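Local coordinates for protein beta-galactosidase (Geobacillus stearothermophilus, PDB 4OIF) that probably hydrolyses terminal non-reducing beta-D-galactose residues from beta-D-galactosides, as a zinc-containing member of glycosyl hydrolase family 42, at residues N46-G51 with F360-S365; R447-R452 with D605-L610; E162-L167 with L222-F227. All coordinates share one frame; numbering follows the deposited sequence.

Contact 1 of 3, residues N46-G51 with F360-S365; sequences NTFTVG and FQWRKS
Phe48, on strand 47-50, meets Trp362, in the loop that follows strand 356-359, and this single aromatic pair carries the whole contact. The backbones stay well apart, with Phe48 CA and Trp362 CA 8.3 Å from each other, and the two rings fill the distance. Both CB atoms set out toward the opposite segment. From its CB, Trp362 swings CG anti to the backbone N (chi1 167°), which carries the indole to the strand. On the pyrrole side of the indole, NE1 is hydrogen-bonded to Asp36 OD1 of helix 30-42, a bond that fixes the rotation of the ring. On the benzo side, CE3 is the atom nearest to the strand, 4.2 Å from Phe48 CE1; CZ3 is 4.6 Å from the same Phe48 CE1. The phenyl ring and the six-membered ring of the indole form an edge-to-face pair, centroids 6.0 Å apart and planes at 83°, with Phe48 CE1 coming in obliquely near Trp362 CE3. No hydrogen bond joins the segments, and the touch is apolar. Tyr21 of strand 16-21 touches both rings, as does Met40 of helix 30-42, so the pair is buried between barrel strands and the first helix. Trp362 lies shortly after a cis peptide bond between Phe360 and Gln361, and its side chain is about 11 Å from that of Glu322, the predicted nucleophile. A strand early in the chain thus packs against the loop after the last barrel strand, across strand 16-21 between them, as befits the closing seam of a TIM barrel.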
loop_
_atom_site.group_PDB
_atom_site.type_symbol
_atom_site.label_atom_id
_atom_site.label_comp_id
_atom_site.label_asym_id
_atom_site.label_seq_id
_atom_site.Cartn_x
_atom_site.Cartn_y
_atom_site.Cartn_z
ATOM N N ASN A 46 13.097 1.084 42.791
ATOM C CA ASN A 46 12.670 0.253 43.912
ATOM C C ASN A 46 11.705 -0.874 43.536
ATOM O O ASN A 46 11.467 -1.799 44.316
ATOM C CB ASN A 46 12.021 1.143 44.979
ATOM C CG ASN A 46 10.944 2.055 44.404
ATOM O OD1 ASN A 46 10.057 1.611 43.679
ATOM N ND2 ASN A 46 11.027 3.342 44.722
ATOM N N THR A 47 11.129 -0.790 42.347
ATOM C CA THR A 47 10.085 -1.728 41.969
ATOM C C THR A 47 10.366 -2.316 40.597
ATOM O O THR A 47 10.659 -1.587 39.644
ATOM C CB THR A 47 8.711 -1.052 41.986
ATOM O OG1 THR A 47 8.494 -0.485 43.283
ATOM C CG2 THR A 47 7.604 -2.064 41.685
ATOM N N PHE A 48 10.300 -3.643 40.503
ATOM C CA PHE A 48 10.648 -4.299 39.245
ATOM C C PHE A 48 9.658 -5.393 38.855
ATOM O O PHE A 48 9.302 -6.253 39.662
ATOM C CB PHE A 48 12.076 -4.851 39.328
ATOM C CG PHE A 48 13.078 -3.813 39.735
ATOM C CD1 PHE A 48 13.615 -2.945 38.800
ATOM C CD2 PHE A 48 13.439 -3.664 41.066
ATOM C CE1 PHE A 48 14.510 -1.968 39.184
ATOM C CE2 PHE A 48 14.337 -2.686 41.455
ATOM C CZ PHE A 48 14.870 -1.838 40.516
ATOM N N THR A 49 9.217 -5.329 37.605
ATOM C CA THR A 49 8.304 -6.296 37.042
ATOM C C THR A 49 9.068 -7.478 36.471
ATOM O O THR A 49 9.747 -7.352 35.449
ATOM C CB THR A 49 7.454 -5.669 35.948
ATOM O OG1 THR A 49 6.776 -4.529 36.482
ATOM C CG2 THR A 49 6.443 -6.664 35.435
ATOM N N VAL A 50 8.956 -8.626 37.137
ATOM C CA VAL A 50 9.767 -9.783 36.787
ATOM C C VAL A 50 8.915 -10.926 36.238
ATOM O O VAL A 50 7.758 -11.109 36.639
ATOM C CB VAL A 50 10.592 -10.252 38.010
ATOM C CG1 VAL A 50 11.493 -11.436 37.656
ATOM C CG2 VAL A 50 11.434 -9.095 38.515
ATOM N N GLY A 51 9.483 -11.655 35.282
ATOM C CA GLY A 51 8.870 -12.856 34.750
ATOM C C GLY A 51 7.905 -12.717 33.584
ATOM O O GLY A 51 7.226 -13.690 33.254
ATOM N N PHE A 360 9.867 0.274 30.420
ATOM C CA PHE A 360 10.450 -0.837 29.719
ATOM C C PHE A 360 11.717 -0.300 29.086
ATOM O O PHE A 360 11.648 0.623 28.278
ATOM C CB PHE A 360 9.529 -1.429 28.656
ATOM C CG PHE A 360 10.100 -2.668 28.049
ATOM C CD1 PHE A 360 9.835 -3.914 28.608
ATOM C CD2 PHE A 360 10.982 -2.583 26.984
ATOM C CE1 PHE A 360 10.399 -5.057 28.083
ATOM C CE2 PHE A 360 11.553 -3.719 26.454
ATOM C CZ PHE A 360 11.266 -4.959 27.005
ATOM N N GLN A 361 12.874 -0.847 29.449
ATOM C CA GLN A 361 13.021 -1.875 30.471
ATOM C C GLN A 361 14.189 -1.465 31.379
ATOM O O GLN A 361 14.699 -0.353 31.259
ATOM C CB GLN A 361 13.269 -3.255 29.841
ATOM C CG GLN A 361 14.481 -3.317 28.925
ATOM C CD GLN A 361 14.717 -4.710 28.338
ATOM O OE1 GLN A 361 14.521 -5.723 29.008
ATOM N NE2 GLN A 361 15.157 -4.757 27.083
ATOM N N TRP A 362 14.612 -2.341 32.286
ATOM C CA TRP A 362 15.740 -2.003 33.144
ATOM C C TRP A 362 17.043 -1.994 32.359
ATOM O O TRP A 362 17.772 -1.000 32.347
ATOM C CB TRP A 362 15.871 -2.978 34.309
ATOM C CG TRP A 362 17.189 -2.825 35.009
ATOM C CD1 TRP A 362 18.239 -3.700 34.989
ATOM C CD2 TRP A 362 17.617 -1.702 35.792
ATOM N NE1 TRP A 362 19.285 -3.203 35.727
ATOM C CE2 TRP A 362 18.929 -1.979 36.234
ATOM C CE3 TRP A 362 17.016 -0.491 36.166
ATOM C CZ2 TRP A 362 19.648 -1.091 37.042
ATOM C CZ3 TRP A 362 17.729 0.388 36.965
ATOM C CH2 TRP A 362 19.033 0.086 37.386
ATOM N N ARG A 363 17.332 -3.123 31.722
ATOM C CA ARG A 363 18.557 -3.290 30.959
ATOM C C ARG A 363 18.254 -3.722 29.524
ATOM O O ARG A 363 17.461 -4.634 29.299
ATOM C CB ARG A 363 19.469 -4.313 31.650
ATOM C CG ARG A 363 20.852 -4.439 31.030
ATOM C CD ARG A 363 21.703 -5.513 31.723
ATOM N NE ARG A 363 22.197 -5.074 33.029
ATOM C CZ ARG A 363 23.304 -4.352 33.225
ATOM N NH1 ARG A 363 24.068 -3.960 32.201
ATOM N NH2 ARG A 363 23.643 -4.013 34.458
ATOM N N LYS A 364 18.894 -3.068 28.561
ATOM C CA LYS A 364 18.732 -3.415 27.153
ATOM C C LYS A 364 19.014 -4.880 26.876
ATOM O O LYS A 364 19.970 -5.458 27.404
ATOM C CB LYS A 364 19.642 -2.548 26.270
ATOM C CG LYS A 364 19.175 -1.090 26.200
ATOM C CD LYS A 364 19.946 -0.270 25.182
ATOM C CE LYS A 364 19.417 1.156 25.128
ATOM N NZ LYS A 364 20.368 2.067 24.421
ATOM N N SER A 365 18.157 -5.471 26.052
ATOM C CA SER A 365 18.388 -6.801 25.514
ATOM C C SER A 365 19.636 -6.797 24.649
ATOM O O SER A 365 19.845 -5.890 23.875
ATOM C CB SER A 365 17.177 -7.266 24.700
ATOM O OG SER A 365 16.082 -7.530 25.550
#

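Contact 2 of 3, residues R447-R452 with D605-L610; sequences RPFWER and DFYQEL
Two helices packed side by side on one face of the mixed sheet in the trimerisation domain, 438-451 and 600-613, meet here through Phe449 and Tyr607, with Pro448 beside them. Within 447-452 and 605-610 the nearest CA atoms are those of Pro448 and Tyr607, 6.9 Å apart. Phe449 drives the far end of its ring over one face of Tyr607: CE2 of Phe449 lies 3.5 Å from Tyr607 CG, and CZ of Phe449 is equally near CD1 of Tyr607. The result is an offset edge-to-face pair with planes at 61°. Phe606 covers the opposite face of the tyrosine. Pro448 CG adds an apolar touch on Tyr607 CD2, at 4.0 Å. The phenol OH is hydrogen-bonded to His445, so helix 438-451 both packs against the tyrosine and bonds its hydroxyl.

At Arg452 the contact turns polar. Arg452 NE donates to Gln608 OE1 at 2.8 Å with an N-H...O angle of 156°, and NH2 of Arg452 adds a weak bond to Gln608 OE1 at 3.1 Å. That oxygen lies in the guanidinium plane, whereas the amide stands nearly perpendicular to it. Gln608 reaches the arginine by a bend at chi2 (61°), and Arg452 NH1 is occupied by a glycerol, probably from the crystallisation liquor. On the sheet side, Phe449 and Tyr607 both touch Ile472 of strand 470-473. Helices whose apolar sides pack on the parallel part of a mixed sheet, here strands 470-473 and 496-500, are consistent with the α/β fold of the glutaminase-like clan.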
loop_
_atom_site.group_PDB
_atom_site.type_symbol
_atom_site.label_atom_id
_atom_site.label_comp_id
_atom_site.label_asym_id
_atom_site.label_seq_id
_atom_site.Cartn_x
_atom_site.Cartn_y
_atom_site.Cartn_z
ATOM N N ARG A 447 -9.229 19.955 24.475
ATOM C CA ARG A 447 -8.204 20.989 24.323
ATOM C C ARG A 447 -8.416 22.275 25.159
ATOM O O ARG A 447 -7.507 22.686 25.869
ATOM C CB ARG A 447 -8.041 21.367 22.842
ATOM C CG ARG A 447 -7.042 22.506 22.629
ATOM C CD ARG A 447 -7.096 23.067 21.228
ATOM N NE ARG A 447 -6.775 22.041 20.245
ATOM C CZ ARG A 447 -5.534 21.647 19.973
ATOM N NH1 ARG A 447 -4.507 22.202 20.608
ATOM N NH2 ARG A 447 -5.316 20.703 19.066
ATOM N N PRO A 448 -9.602 22.909 25.086
ATOM C CA PRO A 448 -9.741 24.146 25.870
ATOM C C PRO A 448 -9.613 23.933 27.374
ATOM O O PRO A 448 -9.134 24.820 28.071
ATOM C CB PRO A 448 -11.157 24.634 25.516
ATOM C CG PRO A 448 -11.467 23.997 24.218
ATOM C CD PRO A 448 -10.807 22.644 24.281
ATOM N N PHE A 449 -10.017 22.771 27.869
ATOM C CA PHE A 449 -9.946 22.496 29.307
ATOM C C PHE A 449 -8.501 22.247 29.731
ATOM O O PHE A 449 -8.066 22.702 30.788
ATOM C CB PHE A 449 -10.866 21.321 29.658
ATOM C CG PHE A 449 -12.318 21.632 29.410
ATOM C CD1 PHE A 449 -13.103 22.184 30.412
ATOM C CD2 PHE A 449 -12.874 21.459 28.147
ATOM C CE1 PHE A 449 -14.426 22.521 30.177
ATOM C CE2 PHE A 449 -14.197 21.789 27.899
ATOM C CZ PHE A 449 -14.976 22.321 28.916
ATOM N N TRP A 450 -7.748 21.568 28.874
ATOM C CA TRP A 450 -6.325 21.374 29.096
ATOM C C TRP A 450 -5.622 22.726 29.103
ATOM O O TRP A 450 -4.792 22.989 29.964
ATOM C CB TRP A 450 -5.725 20.456 28.017
ATOM C CG TRP A 450 -4.328 19.967 28.323
ATOM C CD1 TRP A 450 -3.974 18.966 29.192
ATOM C CD2 TRP A 450 -3.107 20.453 27.757
ATOM N NE1 TRP A 450 -2.607 18.805 29.203
ATOM C CE2 TRP A 450 -2.052 19.703 28.327
ATOM C CE3 TRP A 450 -2.800 21.453 26.826
ATOM C CZ2 TRP A 450 -0.713 19.927 27.997
ATOM C CZ3 TRP A 450 -1.477 21.670 26.497
ATOM C CH2 TRP A 450 -0.445 20.913 27.084
ATOM N N GLU A 451 -5.974 23.584 28.147
ATOM C CA GLU A 451 -5.346 24.895 28.018
ATOM C C GLU A 451 -5.671 25.800 29.216
ATOM O O GLU A 451 -4.966 26.771 29.472
ATOM C CB GLU A 451 -5.763 25.566 26.693
ATOM C CG GLU A 451 -5.092 24.966 25.454
ATOM C CD GLU A 451 -5.510 25.613 24.139
ATOM O OE1 GLU A 451 -6.328 26.545 24.171
ATOM O OE2 GLU A 451 -5.029 25.180 23.063
ATOM N N ARG A 452 -6.722 25.456 29.955
ATOM C CA ARG A 452 -7.139 26.210 31.126
ATOM C C ARG A 452 -6.843 25.480 32.439
ATOM O O ARG A 452 -7.178 25.971 33.518
ATOM C CB ARG A 452 -8.632 26.510 31.048
ATOM C CG ARG A 452 -9.008 27.516 29.994
ATOM C CD ARG A 452 -8.766 28.919 30.483
ATOM N NE ARG A 452 -9.357 29.886 29.571
ATOM C CZ ARG A 452 -8.665 30.805 28.908
ATOM N NH1 ARG A 452 -7.350 30.888 29.066
ATOM N NH2 ARG A 452 -9.294 31.643 28.091
ATOM N N ASP A 605 -13.777 29.446 22.618
ATOM C CA ASP A 605 -14.771 30.462 22.976
ATOM C C ASP A 605 -16.064 29.856 23.590
ATOM O O ASP A 605 -16.569 30.306 24.647
ATOM C CB ASP A 605 -15.082 31.312 21.738
ATOM C CG ASP A 605 -13.842 32.088 21.215
ATOM O OD1 ASP A 605 -12.831 32.191 21.937
ATOM O OD2 ASP A 605 -13.870 32.610 20.084
ATOM N N PHE A 606 -16.567 28.816 22.934
ATOM C CA PHE A 606 -17.768 28.101 23.350
ATOM C C PHE A 606 -17.629 27.586 24.784
ATOM O O PHE A 606 -18.465 27.845 25.692
ATOM C CB PHE A 606 -18.031 26.938 22.371
ATOM C CG PHE A 606 -19.279 26.161 22.668
ATOM C CD1 PHE A 606 -20.501 26.564 22.153
ATOM C CD2 PHE A 606 -19.237 25.038 23.478
ATOM C CE1 PHE A 606 -21.667 25.850 22.446
ATOM C CE2 PHE A 606 -20.392 24.335 23.772
ATOM C CZ PHE A 606 -21.610 24.747 23.253
ATOM N N TYR A 607 -16.543 26.853 24.986
ATOM C CA TYR A 607 -16.311 26.245 26.279
ATOM C C TYR A 607 -15.866 27.277 27.305
ATOM O O TYR A 607 -16.018 27.055 28.498
ATOM C CB TYR A 607 -15.297 25.108 26.166
ATOM C CG TYR A 607 -15.908 23.854 25.583
ATOM C CD1 TYR A 607 -16.995 23.241 26.197
ATOM C CD2 TYR A 607 -15.412 23.290 24.420
ATOM C CE1 TYR A 607 -17.568 22.101 25.670
ATOM C CE2 TYR A 607 -15.982 22.148 23.882
ATOM C CZ TYR A 607 -17.051 21.558 24.514
ATOM O OH TYR A 607 -17.607 20.425 23.984
ATOM N N GLN A 608 -15.345 28.411 26.850
ATOM C CA GLN A 608 -14.993 29.474 27.776
ATOM C C GLN A 608 -16.264 29.967 28.406
ATOM O O GLN A 608 -16.348 30.140 29.639
ATOM C CB GLN A 608 -14.279 30.629 27.083
ATOM C CG GLN A 608 -13.686 31.624 28.064
ATOM C CD GLN A 608 -12.634 30.981 28.963
ATOM O OE1 GLN A 608 -11.902 30.079 28.539
ATOM N NE2 GLN A 608 -12.562 31.434 30.213
ATOM N N GLU A 609 -17.259 30.184 27.545
ATOM C CA GLU A 609 -18.573 30.580 28.036
ATOM C C GLU A 609 -19.139 29.548 28.986
ATOM O O GLU A 609 -19.710 29.908 30.018
ATOM C CB GLU A 609 -19.547 30.812 26.892
ATOM C CG GLU A 609 -19.296 32.103 26.162
ATOM C CD GLU A 609 -20.559 32.897 25.984
ATOM O OE1 GLU A 609 -21.616 32.421 26.454
ATOM O OE2 GLU A 609 -20.497 33.983 25.368
ATOM N N LEU A 610 -18.988 28.270 28.657
ATOM C CA LEU A 610 -19.483 27.267 29.612
ATOM C C LEU A 610 -18.712 27.278 30.952
ATOM O O LEU A 610 -19.281 26.969 31.997
ATOM C CB LEU A 610 -19.447 25.868 28.996
ATOM C CG LEU A 610 -20.649 25.602 28.085
ATOM C CD1 LEU A 610 -20.578 24.216 27.438
ATOM C CD2 LEU A 610 -21.960 25.769 28.859
#

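Contact 3 of 3, residues E162-L167 with L222-F227; sequences ECHCNL and LDWKRF. With ZN (zinc ion), chain D.
Residues 162-165 run in loop conformation past one side of helix 218-246 before turning into helix 166-179, and the nearest CA atoms, those of Glu162 and Lys225, are 8.8 Å apart. Trp224 bridges that distance. Its CG lies anti to the backbone N (chi1 175°), which sends the indole out from the helix to the loop, where three successive residues receive it. At the indole edge, NE1 of Trp224 donates to Glu162 OE2 at 2.8 Å in a nearly straight bond of 162°; the oxygen lies close to the ring plane, yet the donor meets it from above the carboxylate plane. Further round the same edge, the carbonyl O of Cys163 closes to 3.2 Å from Trp224 CH2. His164 forms an offset stack with the benzo ring, its plane turned 28° from the indole, with Trp224 CZ2 over the imidazole face, 3.4 Å from His164 CE1. NE2 of His164 makes a weak bond to Glu162 OE2 at 2.9 Å, so one oxygen collects two N-H groups, while ND1 of His164 is held by Ser208. An alanine in place of Trp224 would probably leave Glu162 without its straight N-H partner and the face of His164 without its stacking ring, opening a gap beside the zinc loop.

On the far side of the same loop, SG of Cys163 and SG of Cys165 each bind the zinc ion at 2.4 Å. Cys165 is also the N-cap of helix 166-179, and Cys123 and Cys168 complete the four-cysteine site. With four sulfur ligands, probably thiolates, the zinc is likely to serve structure rather than catalysis, and the two N-H groups on Glu162 OE2 would probably favour an ionised carboxylate.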
loop_
_atom_site.group_PDB
_atom_site.type_symbol
_atom_site.label_atom_id
_atom_site.label_comp_id
_atom_site.label_asym_id
_atom_site.label_seq_id
_atom_site.Cartn_x
_atom_site.Cartn_y
_atom_site.Cartn_z
ATOM N N GLU A 162 -6.993 -11.766 18.142
ATOM C CA GLU A 162 -8.120 -12.680 18.129
ATOM C C GLU A 162 -7.741 -14.001 17.487
ATOM O O GLU A 162 -6.668 -14.138 16.893
ATOM C CB GLU A 162 -9.304 -12.040 17.405
ATOM C CG GLU A 162 -8.941 -11.368 16.089
ATOM C CD GLU A 162 -10.052 -10.462 15.579
ATOM O OE1 GLU A 162 -10.316 -9.417 16.219
ATOM O OE2 GLU A 162 -10.662 -10.796 14.539
ATOM N N CYS A 163 -8.613 -14.984 17.639
ATOM C CA CYS A 163 -8.413 -16.276 17.012
ATOM C C CYS A 163 -9.728 -16.750 16.402
ATOM O O CYS A 163 -10.799 -16.516 16.962
ATOM C CB CYS A 163 -7.871 -17.302 18.014
ATOM S SG CYS A 163 -7.537 -18.912 17.268
ATOM N N HIS A 164 -9.627 -17.410 15.249
ATOM C CA HIS A 164 -10.782 -17.801 14.454
ATOM C C HIS A 164 -10.841 -19.302 14.219
ATOM O O HIS A 164 -11.552 -19.759 13.330
ATOM C CB HIS A 164 -10.761 -17.095 13.102
ATOM C CG HIS A 164 -10.799 -15.606 13.192
ATOM N ND1 HIS A 164 -11.951 -14.879 12.975
ATOM C CD2 HIS A 164 -9.825 -14.703 13.451
ATOM C CE1 HIS A 164 -11.687 -13.593 13.112
ATOM N NE2 HIS A 164 -10.403 -13.459 13.395
ATOM N N CYS A 165 -10.082 -20.065 14.996
ATOM C CA CYS A 165 -10.080 -21.515 14.862
ATOM C C CYS A 165 -11.457 -22.085 15.189
ATOM O O CYS A 165 -12.347 -21.354 15.642
ATOM C CB CYS A 165 -9.013 -22.137 15.766
ATOM S SG CYS A 165 -9.415 -22.189 17.503
ATOM N N ASN A 166 -11.629 -23.391 14.977
ATOM C CA ASN A 166 -12.955 -23.979 15.147
ATOM C C ASN A 166 -13.390 -24.001 16.618
ATOM O O ASN A 166 -14.600 -23.935 16.906
ATOM C CB ASN A 166 -13.001 -25.377 14.532
ATOM C CG ASN A 166 -12.915 -25.349 13.004
ATOM O OD1 ASN A 166 -13.339 -24.386 12.354
ATOM N ND2 ASN A 166 -12.366 -26.413 12.426
ATOM N N LEU A 167 -12.424 -24.026 17.535
ATOM C CA LEU A 167 -12.705 -23.927 18.957
ATOM C C LEU A 167 -13.356 -22.586 19.263
ATOM O O LEU A 167 -14.396 -22.496 19.934
ATOM C CB LEU A 167 -11.415 -24.087 19.756
ATOM C CG LEU A 167 -10.735 -25.449 19.615
ATOM C CD1 LEU A 167 -9.661 -25.612 20.677
ATOM C CD2 LEU A 167 -11.758 -26.559 19.715
ATOM N N LEU A 222 -19.394 -6.256 14.981
ATOM C CA LEU A 222 -19.516 -5.696 16.319
ATOM C C LEU A 222 -19.565 -6.799 17.380
ATOM O O LEU A 222 -18.739 -6.828 18.302
ATOM C CB LEU A 222 -20.766 -4.819 16.389
ATOM C CG LEU A 222 -21.057 -4.034 17.669
ATOM C CD1 LEU A 222 -19.887 -3.136 18.062
ATOM C CD2 LEU A 222 -22.324 -3.206 17.470
ATOM N N ASP A 223 -20.521 -7.713 17.239
ATOM C CA ASP A 223 -20.625 -8.825 18.172
ATOM C C ASP A 223 -19.338 -9.649 18.230
ATOM O O ASP A 223 -18.985 -10.146 19.292
ATOM C CB ASP A 223 -21.813 -9.732 17.827
ATOM C CG ASP A 223 -23.110 -9.263 18.468
ATOM O OD1 ASP A 223 -23.055 -8.336 19.298
ATOM O OD2 ASP A 223 -24.176 -9.832 18.160
ATOM N N TRP A 224 -18.627 -9.784 17.114
ATOM C CA TRP A 224 -17.339 -10.482 17.137
ATOM C C TRP A 224 -16.329 -9.710 17.986
ATOM O O TRP A 224 -15.638 -10.301 18.797
ATOM C CB TRP A 224 -16.782 -10.717 15.729
ATOM C CG TRP A 224 -15.381 -11.325 15.742
ATOM C CD1 TRP A 224 -14.206 -10.702 15.403
ATOM C CD2 TRP A 224 -15.021 -12.652 16.135
ATOM N NE1 TRP A 224 -13.145 -11.564 15.553
ATOM C CE2 TRP A 224 -13.618 -12.767 16.000
ATOM C CE3 TRP A 224 -15.748 -13.757 16.583
ATOM C CZ2 TRP A 224 -12.929 -13.937 16.304
ATOM C CZ3 TRP A 224 -15.060 -14.922 16.886
ATOM C CH2 TRP A 224 -13.665 -15.002 16.746
ATOM N N LYS A 225 -16.238 -8.397 17.829
ATOM C CA LYS A 225 -15.335 -7.643 18.696
ATOM C C LYS A 225 -15.716 -7.802 20.179
ATOM O O LYS A 225 -14.836 -7.990 21.042
ATOM C CB LYS A 225 -15.311 -6.171 18.285
ATOM C CG LYS A 225 -14.653 -5.946 16.926
ATOM C CD LYS A 225 -14.585 -4.471 16.551
ATOM C CE LYS A 225 -13.810 -4.257 15.254
ATOM N NZ LYS A 225 -14.652 -4.358 14.018
ATOM N N ARG A 226 -17.013 -7.755 20.474
ATOM C CA ARG A 226 -17.481 -7.946 21.844
ATOM C C ARG A 226 -17.068 -9.319 22.370
ATOM O O ARG A 226 -16.618 -9.448 23.498
ATOM C CB ARG A 226 -18.997 -7.793 21.938
ATOM C CG ARG A 226 -19.522 -6.383 21.742
ATOM C CD ARG A 226 -21.032 -6.391 21.537
ATOM N NE ARG A 226 -21.611 -5.056 21.630
ATOM C CZ ARG A 226 -22.590 -4.603 20.850
ATOM N NH1 ARG A 226 -23.107 -5.375 19.899
ATOM N NH2 ARG A 226 -23.052 -3.368 21.015
ATOM N N PHE A 227 -17.210 -10.342 21.543
ATOM C CA PHE A 227 -16.838 -11.682 21.955
ATOM C C PHE A 227 -15.345 -11.780 22.169
ATOM O O PHE A 227 -14.902 -12.497 23.035
ATOM C CB PHE A 227 -17.264 -12.732 20.934
ATOM C CG PHE A 227 -16.563 -14.054 21.115
ATOM C CD1 PHE A 227 -16.979 -14.943 22.086
ATOM C CD2 PHE A 227 -15.476 -14.391 20.334
ATOM C CE1 PHE A 227 -16.329 -16.155 22.264
ATOM C CE2 PHE A 227 -14.825 -15.591 20.510
ATOM C CZ PHE A 227 -15.254 -16.478 21.472
HETATM ZN ZN ZN D . -8.919 -20.230 18.759
#

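How the contacts relate
Contacts 1 and 3 both belong to the TIM-barrel region, whereas contact 2 lies in the trimerisation domain on the opposite side of the chain's centre from each of them. The centres of contact 1 and contact 3 are about 33 Å apart; that of contact 2 is about 40 Å from contact 1 and about 41 Å from contact 3. Along the chain, residues 46-51 and 360-365 enclose nearly the whole barrel, with contact 3 nested inside that loop; contact 2 opens only after it has closed. Contact 1 packs strand 47-50 of the barrel against the loop after strand 356-359, contact 3 joins the zinc-binding loop to helix 218-246, and contact 2 pairs helices on a separate sheet, so the three pack separate parts of the fold and do not touch one another.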